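Local coordinates for cellulase (Bacteroides salanitronis, PDB 6WQY), which acts as a broad-specificity endoglucanase of glycoside hydrolase family 5, probably cutting internal beta-1,4 linkages of cellulose through the catalytic domain held in this chain, at residues A[189-192]-A[193-196]; A[375-378]-A[379-382]; A[272-275]-A[276-279]. All blocks are in the same frame, centred on the assembly; numbering follows the deposited sequence. Where two conformers were deposited one is given.

Contact 1: residues A[189-192]-A[193-196]; sequences GGRQ and YAVL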
loop_
_atom_site.group_PDB
_atom_site.type_symbol
_atom_site.label_atom_id
_atom_site.label_comp_id
_atom_site.label_asym_id
_atom_site.label_seq_id
_atom_site.Cartn_x
_atom_site.Cartn_y
_atom_site.Cartn_z
ATOM N N GLY A 189 -7.320 15.357 21.599
ATOM C CA GLY A 189 -8.562 14.746 22.009
ATOM C C GLY A 189 -9.162 13.789 21.011
ATOM O O GLY A 189 -10.260 13.269 21.252
ATOM N N GLY A 190 -8.481 13.537 19.902
ATOM C CA GLY A 190 -8.938 12.580 18.918
ATOM C C GLY A 190 -9.465 13.184 17.642
ATOM O O GLY A 190 -9.927 12.431 16.777
ATOM N N ARG A 191 -9.397 14.504 17.460
ATOM C CA ARG A 191 -10.040 15.112 16.298
ATOM C C ARG A 191 -9.402 14.652 14.992
ATOM O O ARG A 191 -10.112 14.308 14.041
ATOM C CB ARG A 191 -10.027 16.632 16.399
ATOM C CG ARG A 191 -10.750 17.315 15.260
ATOM C CD ARG A 191 -12.204 16.880 15.124
ATOM N NE ARG A 191 -12.849 17.537 13.995
ATOM C CZ ARG A 191 -13.810 16.994 13.267
ATOM N NH1 ARG A 191 -14.270 15.772 13.536
ATOM N NH2 ARG A 191 -14.311 17.668 12.235
ATOM N N GLN A 192 -8.075 14.691 14.893
ATOM C CA GLN A 192 -7.460 14.250 13.652
ATOM C C GLN A 192 -7.843 12.806 13.334
ATOM O O GLN A 192 -8.113 12.481 12.167
ATOM C CB GLN A 192 -5.948 14.395 13.697
ATOM C CG GLN A 192 -5.460 15.821 13.581
ATOM C CD GLN A 192 -3.946 15.883 13.556
ATOM O OE1 GLN A 192 -3.289 14.871 13.260
ATOM N NE2 GLN A 192 -3.370 17.016 13.857
ATOM N N TYR A 193 -7.856 11.906 14.332
ATOM C CA TYR A 193 -8.254 10.532 14.037
ATOM C C TYR A 193 -9.679 10.482 13.503
ATOM O O TYR A 193 -9.990 9.708 12.576
ATOM C CB TYR A 193 -8.149 9.643 15.278
ATOM C CG TYR A 193 -6.765 9.551 15.873
ATOM C CD1 TYR A 193 -5.645 9.409 15.085
ATOM C CD2 TYR A 193 -6.582 9.628 17.246
ATOM C CE1 TYR A 193 -4.380 9.347 15.642
ATOM C CE2 TYR A 193 -5.330 9.565 17.820
ATOM C CZ TYR A 193 -4.221 9.421 17.008
ATOM O OH TYR A 193 -2.944 9.374 17.517
ATOM N N ALA A 194 -10.563 11.294 14.080
ATOM C CA ALA A 194 -11.950 11.315 13.649
ATOM C C ALA A 194 -12.071 11.849 12.230
ATOM O O ALA A 194 -12.857 11.332 11.432
ATOM C CB ALA A 194 -12.794 12.157 14.606
ATOM N N VAL A 195 -11.307 12.889 11.897
ATOM C CA VAL A 195 -11.348 13.436 10.545
ATOM C C VAL A 195 -10.913 12.399 9.520
ATOM O O VAL A 195 -11.557 12.248 8.474
ATOM C CB VAL A 195 -10.509 14.722 10.464
ATOM C CG1 VAL A 195 -10.338 15.158 9.020
ATOM C CG2 VAL A 195 -11.155 15.824 11.284
ATOM N N LEU A 196 -9.833 11.664 9.794
ATOM C CA LEU A 196 -9.410 10.633 8.851
ATOM C C LEU A 196 -10.506 9.584 8.678
ATOM O O LEU A 196 -10.786 9.129 7.558
ATOM C CB LEU A 196 -8.100 10.001 9.311
ATOM C CG LEU A 196 -7.586 8.883 8.416
ATOM C CD1 LEU A 196 -7.419 9.289 6.960
ATOM C CD2 LEU A 196 -6.249 8.361 8.952
#

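Contact 2: residues A[375-378]-A[379-382]; sequences IDVM and KRGI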
loop_
_atom_site.group_PDB
_atom_site.type_symbol
_atom_site.label_atom_id
_atom_site.label_comp_id
_atom_site.label_asym_id
_atom_site.label_seq_id
_atom_site.Cartn_x
_atom_site.Cartn_y
_atom_site.Cartn_z
ATOM N N ILE A 375 12.834 -12.950 -3.968
ATOM C CA ILE A 375 11.480 -13.337 -4.338
ATOM C C ILE A 375 11.170 -14.736 -3.834
ATOM O O ILE A 375 10.086 -14.992 -3.300
ATOM C CB ILE A 375 11.313 -13.203 -5.863
ATOM C CG1 ILE A 375 11.423 -11.732 -6.275
ATOM C CG2 ILE A 375 10.003 -13.806 -6.308
ATOM C CD1 ILE A 375 11.689 -11.504 -7.747
ATOM N N ASP A 376 12.132 -15.652 -3.964
ATOM C CA ASP A 376 11.895 -17.026 -3.534
ATOM C C ASP A 376 11.593 -17.117 -2.049
ATOM O O ASP A 376 10.731 -17.891 -1.648
ATOM C CB ASP A 376 13.101 -17.896 -3.893
ATOM C CG ASP A 376 13.188 -18.190 -5.381
ATOM O OD1 ASP A 376 12.206 -17.920 -6.111
ATOM O OD2 ASP A 376 14.243 -18.698 -5.818
ATOM N N VAL A 377 12.294 -16.348 -1.208
ATOM C CA VAL A 377 12.023 -16.459 0.229
ATOM C C VAL A 377 10.679 -15.834 0.597
ATOM O O VAL A 377 10.004 -16.306 1.510
ATOM C CB VAL A 377 13.170 -15.936 1.122
ATOM C CG1 VAL A 377 14.479 -16.648 0.806
ATOM C CG2 VAL A 377 13.316 -14.435 1.022
ATOM N N MET A 378 10.281 -14.768 -0.105
ATOM C CA MET A 378 8.974 -14.168 0.162
ATOM C C MET A 378 7.857 -15.102 -0.277
ATOM O O MET A 378 6.869 -15.282 0.442
ATOM C CB MET A 378 8.861 -12.795 -0.520
ATOM C CG MET A 378 9.843 -11.779 0.037
ATOM S SD MET A 378 9.481 -10.060 -0.341
ATOM C CE MET A 378 9.647 -10.066 -2.128
ATOM N N LYS A 379 8.020 -15.744 -1.438
ATOM C CA LYS A 379 7.016 -16.694 -1.904
ATOM C C LYS A 379 6.887 -17.871 -0.949
ATOM O O LYS A 379 5.787 -18.386 -0.727
ATOM C CB LYS A 379 7.384 -17.220 -3.290
ATOM C CG LYS A 379 7.223 -16.183 -4.380
ATOM C CD LYS A 379 7.139 -16.802 -5.765
ATOM C CE LYS A 379 8.378 -17.572 -6.144
ATOM N NZ LYS A 379 8.223 -18.141 -7.517
ATOM N N ARG A 380 8.002 -18.310 -0.367
ATOM C CA ARG A 380 7.944 -19.422 0.576
ATOM C C ARG A 380 7.095 -19.066 1.789
ATOM O O ARG A 380 6.376 -19.919 2.320
ATOM C CB ARG A 380 9.361 -19.807 0.991
ATOM C CG ARG A 380 9.478 -21.113 1.743
ATOM C CD ARG A 380 10.905 -21.623 1.624
ATOM N NE ARG A 380 11.229 -21.876 0.222
ATOM C CZ ARG A 380 12.373 -21.546 -0.370
ATOM N NH1 ARG A 380 13.336 -20.933 0.308
ATOM N NH2 ARG A 380 12.545 -21.823 -1.655
ATOM N N GLY A 381 7.141 -17.808 2.232
ATOM C CA GLY A 381 6.346 -17.413 3.382
ATOM C C GLY A 381 4.856 -17.394 3.084
ATOM O O GLY A 381 4.041 -17.695 3.953
ATOM N N ILE A 382 4.479 -17.019 1.858
ATOM C CA ILE A 382 3.066 -16.867 1.519
ATOM C C ILE A 382 2.459 -18.166 1.010
ATOM O O ILE A 382 1.330 -18.504 1.368
ATOM C CB ILE A 382 2.887 -15.738 0.482
ATOM C CG1 ILE A 382 3.408 -14.416 1.036
ATOM C CG2 ILE A 382 1.428 -15.606 0.068
ATOM C CD1 ILE A 382 2.784 -14.021 2.339
HETATM O O HOH W 1 10.738 -19.315 -7.856
#

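Contact 3: residues A[272-275]-A[276-279]; sequences TADP and SLKA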
loop_
_atom_site.group_PDB
_atom_site.type_symbol
_atom_site.label_atom_id
_atom_site.label_comp_id
_atom_site.label_asym_id
_atom_site.label_seq_id
_atom_site.Cartn_x
_atom_site.Cartn_y
_atom_site.Cartn_z
ATOM N N THR A 272 20.084 -13.798 15.914
ATOM C CA THR A 272 21.491 -14.139 15.735
ATOM C C THR A 272 22.367 -12.924 15.463
ATOM O O THR A 272 23.589 -13.071 15.361
ATOM C CB THR A 272 21.698 -15.175 14.613
ATOM O OG1 THR A 272 21.650 -14.529 13.336
ATOM C CG2 THR A 272 20.664 -16.277 14.691
ATOM N N ALA A 273 21.781 -11.737 15.372
ATOM C CA ALA A 273 22.542 -10.552 15.012
ATOM C C ALA A 273 23.548 -10.175 16.085
ATOM O O ALA A 273 23.287 -10.306 17.281
ATOM C CB ALA A 273 21.579 -9.388 14.798
ATOM N N ASP A 274 24.690 -9.680 15.644
ATOM C CA ASP A 274 25.663 -9.095 16.560
ATOM C C ASP A 274 25.061 -7.833 17.160
ATOM O O ASP A 274 24.568 -6.977 16.414
ATOM C CB ASP A 274 26.929 -8.750 15.772
ATOM C CG ASP A 274 28.044 -8.202 16.645
ATOM O OD1 ASP A 274 27.753 -7.503 17.638
ATOM O OD2 ASP A 274 29.221 -8.470 16.331
ATOM N N PRO A 275 25.066 -7.677 18.492
ATOM C CA PRO A 275 24.417 -6.492 19.079
ATOM C C PRO A 275 24.989 -5.177 18.590
ATOM O O PRO A 275 24.286 -4.161 18.610
ATOM C CB PRO A 275 24.636 -6.673 20.590
ATOM C CG PRO A 275 24.858 -8.131 20.768
ATOM C CD PRO A 275 25.576 -8.596 19.527
ATOM N N SER A 276 26.246 -5.164 18.153
ATOM C CA SER A 276 26.874 -3.934 17.685
ATOM C C SER A 276 26.529 -3.603 16.238
ATOM O O SER A 276 26.969 -2.556 15.744
ATOM C CB SER A 276 28.396 -4.025 17.837
ATOM O OG SER A 276 28.949 -4.945 16.916
ATOM N N LEU A 277 25.761 -4.460 15.555
ATOM C CA LEU A 277 25.445 -4.275 14.144
ATOM C C LEU A 277 23.945 -4.252 13.880
ATOM O O LEU A 277 23.523 -4.385 12.726
ATOM C CB LEU A 277 26.093 -5.371 13.298
ATOM C CG LEU A 277 27.610 -5.473 13.392
ATOM C CD1 LEU A 277 28.114 -6.663 12.585
ATOM C CD2 LEU A 277 28.291 -4.186 12.932
ATOM N N LYS A 278 23.134 -4.086 14.917
ATOM C CA LYS A 278 21.684 -4.139 14.771
ATOM C C LYS A 278 21.033 -2.960 15.480
ATOM O O LYS A 278 21.611 -2.360 16.388
ATOM C CB LYS A 278 21.125 -5.440 15.366
ATOM C CG LYS A 278 21.367 -5.559 16.861
ATOM C CD LYS A 278 20.940 -6.917 17.397
ATOM C CE LYS A 278 19.461 -7.174 17.149
ATOM N NZ LYS A 278 18.581 -6.142 17.793
ATOM N N ALA A 279 19.813 -2.637 15.053
ATOM C CA ALA A 279 19.002 -1.662 15.769
ATOM C C ALA A 279 18.667 -2.196 17.158
ATOM O O ALA A 279 18.724 -3.402 17.415
ATOM C CB ALA A 279 17.713 -1.385 14.995
HETATM O O HOH W 2 24.167 -1.956 17.208
#

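Contact 1: residues A[189-192]-A[193-196]
The N-terminal turn of helix 191-209 begins at the N-cap G190, and R191 lays its guanidinium over V195, one turn on. The methyl CG2 of V195 sits beneath the centre of one guanidinium face, 3.5 Å from R191 CZ, and the side chains cross at about a right angle. R191 reaches this place because its CG lies anti to the backbone N (chi1 -177°) and the chain bends at chi2; the charged tip makes a salt bridge from NH1 to E198. Valine suits the position because CG2, beside its backbone N, is a nonpolar cushion for the flat guanidinium, while the side chain also packs on I132 and A135 of helix 132-135. In this (beta/alpha)8 barrel the helix leads from strand 167-170 to strand 219-222, and its first backbone bonds run from A194 N to G190 O (3.0 Å) and from V195 N to R191 O (2.8 Å). Ahead of the cap, the D188 carboxylate accepts from the backbone N of G190 and of Q192. At the backbone angles of G190 a CB would press on the carbonyl O of G189. Buried Q192 bonds through OE1 to Y224 and NE2 to D177, and Y193 OH to N185.

Contact 2: residues A[375-378]-A[379-382]
K379 runs its aliphatic chain past I375, one turn back, with K379 CG and K379 CE each 4.1 Å from I375 CG2. Its CG stands anti to the carbonyl carbon (chi1 -71°), which sends the chain back along the helix and brings K379 CG within 3.3 Å of I375 O. Beyond that the chain bends at chi3 and draws level with D376, lying alongside and pointing the same way. K379 NZ stays 4.2 Å from D376 OD1, too far for a salt bridge, and a water spans the pair, donating to D376 OD1 (2.7 Å) and accepting from K379 NZ (2.8 Å). Helix 371-383 follows the last barrel strand, 342-346, and packs beside helix 318-337 through V377, M378 and I382. K379 NZ also donates to A70 O at the end of helix 61-70, so a lysine serves here with both its length and its charge. Cutting the side chain back to an alanine here is likely to leave A70 O and the water without their donor and uncover the flank of I375. D376 OD1 has Q372 NE2 as a further partner. Backbone bonds join K379 N to I375 O (2.9 Å) and, weakly, G381 N to V377 O.

Contact 3: residues A[272-275]-A[276-279]
From D274 to L277 the backbone makes a type I beta turn, with P275 and S276 at its corners and L277 N donating to D274 O at 2.9 Å from above the carbonyl plane. Proline suits the first corner because its ring already fixes phi near the -59° found there. The side chain of D274 closes a second ring over the same residues: with CG anti to the backbone N (chi1 -177°), its OD1 accepts from S276 N at 2.8 Å, the donor meeting the anti side of the carboxylate and standing 34° out of its plane. This is an Asx turn laid upon the beta turn, and S276 OG adds a weak bond to the same D274 OD1, so a short aspartate grips both backbone and hydroxyl. D274 CB lies 4.0 Å from L277 CD1. The turn sits in the surface loop between helices 256-259 and 284-299 of the TIM barrel, where Q268 takes D274 N through OE1 and pairs with the backbone of L277. Just after the turn K278 folds back, its CD 3.6 Å from A273 CB. K278 NZ donates to A279 O (2.8 Å), almost straight along the carbonyl, and makes a salt bridge with D283. A water donates to both P275 O (2.6 Å) and K278 O (2.7 Å), tying P275 to K278, where the chain runs extended.

The three contacts lie in series along the chain, in the order 1, 3, 2, and none touches another. Contact 1 and contact 2 sit on opposite sides of the chain's centre, their centres about 38 Å apart, and contact 3 is equally distant from contact 1. Contacts 2 and 3 are closer, about 24 Å between centres and about 15 Å between nearest atoms. Two contacts lie within helices on the outside of the barrel, one at a helix start and one near the end of the chain, whereas contact 3 shapes a loop. All lie away from the annotated magnesium site at E95; a bound magnesium ion is about 13 Å from the side chain of Q192.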